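Local structure of Dph2 (Pyrococcus horikoshii, 3LZD) at residues A[117-128]-A[368-377]. The protein catalyses the first step of diphthamide biosynthesis, using a [4Fe-4S] cluster to transfer the 3-amino-3-carboxypropyl group of S-adenosyl-L-methionine to a histidine of elongation factor 2. Numbering follows the deposited sequence.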
# COMPACT_ATOMS: atom_id res chain seq x y z
N TYR A 117 19.88 9.54 4.28
CA TYR A 117 19.76 9.48 2.83
C TYR A 117 20.51 8.37 2.11
O TYR A 117 21.66 8.09 2.44
CB TYR A 117 20.22 10.82 2.25
CG TYR A 117 20.33 10.87 0.75
CD1 TYR A 117 19.21 11.17 -0.04
CD2 TYR A 117 21.55 10.67 0.11
CE1 TYR A 117 19.31 11.26 -1.43
CE2 TYR A 117 21.66 10.75 -1.29
CZ TYR A 117 20.53 11.05 -2.05
OH TYR A 117 20.62 11.12 -3.43
N MET A 118 19.86 7.77 1.12
CA MET A 118 20.50 6.78 0.25
C MET A 118 20.25 7.34 -1.15
O MET A 118 19.19 7.92 -1.41
CB MET A 118 19.90 5.37 0.40
CG MET A 118 18.46 5.14 -0.05
SD MET A 118 18.17 3.34 -0.30
CE MET A 118 18.41 2.75 1.43
N LYS A 119 21.22 7.21 -2.05
CA LYS A 119 21.07 7.78 -3.39
C LYS A 119 19.83 7.33 -4.16
O LYS A 119 19.62 6.15 -4.42
CB LYS A 119 22.33 7.50 -4.21
CG LYS A 119 22.35 8.26 -5.54
CD LYS A 119 23.78 8.65 -5.90
CE LYS A 119 23.88 9.25 -7.30
NZ LYS A 119 23.55 8.26 -8.37
N LEU A 120 19.01 8.31 -4.51
CA LEU A 120 17.78 8.09 -5.25
C LEU A 120 17.26 9.40 -5.79
O LEU A 120 17.45 10.44 -5.18
CB LEU A 120 16.66 7.57 -4.34
CG LEU A 120 16.69 6.24 -3.61
CD1 LEU A 120 15.42 6.14 -2.76
CD2 LEU A 120 16.78 5.10 -4.64
N PRO A 121 16.57 9.37 -6.94
CA PRO A 121 16.07 10.66 -7.42
C PRO A 121 14.90 11.05 -6.51
O PRO A 121 14.14 10.20 -6.07
CB PRO A 121 15.63 10.35 -8.84
CG PRO A 121 15.25 8.88 -8.77
CD PRO A 121 16.35 8.30 -7.92
N LEU A 122 14.78 12.34 -6.19
CA LEU A 122 13.70 12.83 -5.34
C LEU A 122 12.92 13.93 -6.07
O LEU A 122 13.52 14.83 -6.66
CB LEU A 122 14.30 13.39 -4.04
CG LEU A 122 15.08 12.38 -3.20
CD1 LEU A 122 15.95 13.10 -2.19
CD2 LEU A 122 14.10 11.42 -2.51
N GLU A 123 11.59 13.87 -6.01
CA GLU A 123 10.74 14.83 -6.69
C GLU A 123 10.57 16.17 -5.97
O GLU A 123 10.21 17.16 -6.59
CB GLU A 123 9.39 14.19 -7.00
CG GLU A 123 9.46 13.32 -8.26
CD GLU A 123 8.26 12.40 -8.44
OE1 GLU A 123 7.11 12.88 -8.38
OE2 GLU A 123 8.48 11.19 -8.66
N VAL A 124 10.85 16.20 -4.67
CA VAL A 124 10.76 17.45 -3.90
C VAL A 124 11.92 17.51 -2.91
O VAL A 124 12.48 16.48 -2.53
CB VAL A 124 9.45 17.55 -3.10
CG1 VAL A 124 8.26 17.56 -4.05
CG2 VAL A 124 9.34 16.39 -2.11
N PRO A 125 12.29 18.73 -2.48
CA PRO A 125 13.39 18.80 -1.52
C PRO A 125 13.04 17.92 -0.33
O PRO A 125 11.92 17.96 0.18
CB PRO A 125 13.43 20.28 -1.15
CG PRO A 125 13.00 20.94 -2.42
CD PRO A 125 11.82 20.08 -2.83
N THR A 126 14.00 17.12 0.12
CA THR A 126 13.75 16.23 1.23
C THR A 126 14.77 16.39 2.35
O THR A 126 15.98 16.40 2.11
CB THR A 126 13.76 14.78 0.74
OG1 THR A 126 12.81 14.64 -0.32
CG2 THR A 126 13.40 13.82 1.88
N ILE A 127 14.27 16.52 3.57
CA ILE A 127 15.14 16.63 4.74
C ILE A 127 15.11 15.26 5.43
O ILE A 127 14.04 14.75 5.76
CB ILE A 127 14.63 17.71 5.71
CG1 ILE A 127 14.71 19.09 5.02
CG2 ILE A 127 15.46 17.71 7.01
CD1 ILE A 127 14.05 20.21 5.81
N PHE A 128 16.29 14.65 5.60
CA PHE A 128 16.41 13.35 6.28
C PHE A 128 16.86 13.62 7.70
O PHE A 128 17.83 14.35 7.90
CB PHE A 128 17.44 12.46 5.59
CG PHE A 128 17.01 11.99 4.24
CD1 PHE A 128 17.16 12.80 3.13
CD2 PHE A 128 16.36 10.76 4.10
CE1 PHE A 128 16.67 12.39 1.88
CE2 PHE A 128 15.88 10.35 2.86
CZ PHE A 128 16.03 11.17 1.76
N GLU A 368 27.21 11.23 4.26
CA GLU A 368 26.17 12.04 4.85
C GLU A 368 26.64 12.59 6.20
O GLU A 368 27.52 12.04 6.84
CB GLU A 368 24.92 11.20 5.06
CG GLU A 368 24.20 10.83 3.79
CD GLU A 368 23.78 12.05 3.01
OE1 GLU A 368 22.95 12.85 3.50
OE2 GLU A 368 24.30 12.22 1.90
N PRO A 369 26.06 13.72 6.63
CA PRO A 369 26.44 14.29 7.92
C PRO A 369 25.87 13.47 9.08
O PRO A 369 25.04 12.59 8.88
CB PRO A 369 25.81 15.68 7.87
CG PRO A 369 24.59 15.47 7.01
CD PRO A 369 25.16 14.62 5.89
N PHE A 370 26.34 13.76 10.28
CA PHE A 370 25.83 13.09 11.46
C PHE A 370 24.89 14.14 12.03
O PHE A 370 25.20 14.84 12.98
CB PHE A 370 26.96 12.75 12.43
CG PHE A 370 27.94 11.76 11.86
CD1 PHE A 370 27.63 10.41 11.83
CD2 PHE A 370 29.14 12.19 11.32
CE1 PHE A 370 28.52 9.49 11.25
CE2 PHE A 370 30.04 11.29 10.73
CZ PHE A 370 29.73 9.93 10.70
N GLY A 371 23.74 14.25 11.37
CA GLY A 371 22.73 15.22 11.73
C GLY A 371 21.78 15.26 10.53
O GLY A 371 21.79 14.35 9.70
N ILE A 372 20.98 16.31 10.40
CA ILE A 372 20.07 16.32 9.28
C ILE A 372 20.77 16.65 7.97
O ILE A 372 21.86 17.20 7.95
CB ILE A 372 18.90 17.29 9.50
CG1 ILE A 372 19.40 18.74 9.50
CG2 ILE A 372 18.24 16.96 10.82
CD1 ILE A 372 18.28 19.73 9.73
N SER A 373 20.16 16.23 6.87
CA SER A 373 20.72 16.50 5.56
C SER A 373 19.55 16.91 4.68
O SER A 373 18.40 16.56 4.96
CB SER A 373 21.36 15.25 4.96
OG SER A 373 20.36 14.27 4.69
N ILE A 374 19.83 17.66 3.62
CA ILE A 374 18.79 18.08 2.72
C ILE A 374 19.25 17.74 1.32
O ILE A 374 20.37 18.07 0.93
CB ILE A 374 18.47 19.58 2.84
CG1 ILE A 374 17.33 19.94 1.88
CG2 ILE A 374 19.71 20.41 2.57
CD1 ILE A 374 16.58 21.21 2.25
N HIS A 375 18.39 17.04 0.58
CA HIS A 375 18.70 16.62 -0.77
C HIS A 375 17.59 17.02 -1.73
O HIS A 375 16.43 17.17 -1.33
CB HIS A 375 18.86 15.10 -0.82
CG HIS A 375 20.06 14.59 -0.09
ND1 HIS A 375 21.25 14.29 -0.73
CD2 HIS A 375 20.27 14.34 1.23
CE1 HIS A 375 22.14 13.89 0.16
NE2 HIS A 375 21.57 13.91 1.36
N SER A 376 17.96 17.17 -2.99
CA SER A 376 17.03 17.52 -4.05
C SER A 376 17.73 17.12 -5.33
O SER A 376 18.78 17.67 -5.67
CB SER A 376 16.72 19.03 -4.04
OG SER A 376 17.92 19.79 -3.98
N THR A 377 17.17 16.14 -6.02
CA THR A 377 17.77 15.63 -7.26
C THR A 377 17.11 16.21 -8.51
O THR A 377 16.33 17.18 -8.36
CB THR A 377 17.66 14.10 -7.32
OG1 THR A 377 16.31 13.74 -7.60
CG2 THR A 377 18.09 13.48 -5.98
O HOH W 1 21.14 11.87 5.31
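Tyr117 and His375 lie face to face, ring centroids 3.5 Å apart and planes only 6° from parallel: an edge strand can be secured by its side chains as well as its backbone. The tyrosine ring reaches the imidazole because its CG stands anti to the backbone N (chi1 172°), and ND1 of His375 sits over the centre of the phenol ring. At the imidazole edge, His375 NE2 donates a nearly straight bond to Glu368 OE1 (2.8 Å), met on the syn side of the carboxylate though 31° out of its plane; this bond, with the stack, holds the ring's rotation. A water gives a hydrogen to Glu368 OE1, accepts one from Tyr117 N and bonds to Ser373 OG. Leu122 CD1 packs on His375 CB at 3.8 Å, and Phe128 meets the imidazole obliquely. Replacing His375 by an alanine would probably strip one face of Tyr117 of its stacking partner and leave Glu368 OE1 with the water but no imidazole N-H, its carboxylate less firmly held.

Beneath the rings, Thr126 and Phe128 form hydrogen-bonded antiparallel pairs with His375 and Ser373, the first through Thr126 N to His375 O at 2.8 Å. Between them Ile127 and Ile374 touch more loosely on the other sheet face, CG1 to CD1 at 4.0 Å. On the solvent side Ser376 merely brushes Pro125; Thr377 lies against Pro121 and Leu122, but its OG1, modelled 2.5 Å from Leu122 N, is too close to rely on in a poorly ordered terminal residue.

The 117-128 loop carries the Leu120 side chain to about 5 Å from that of the cluster ligand Cys95, whereas the strand pairing is structural. Strand 373-375 closes one edge of a five-stranded mixed sheet, antiparallel to strand 126-130, whose other neighbour is parallel strand 109-114; helix 43-52 covers Ile127, Ile372 and Ile374, while His112 meets the Phe128 ring on the opposite sheet face.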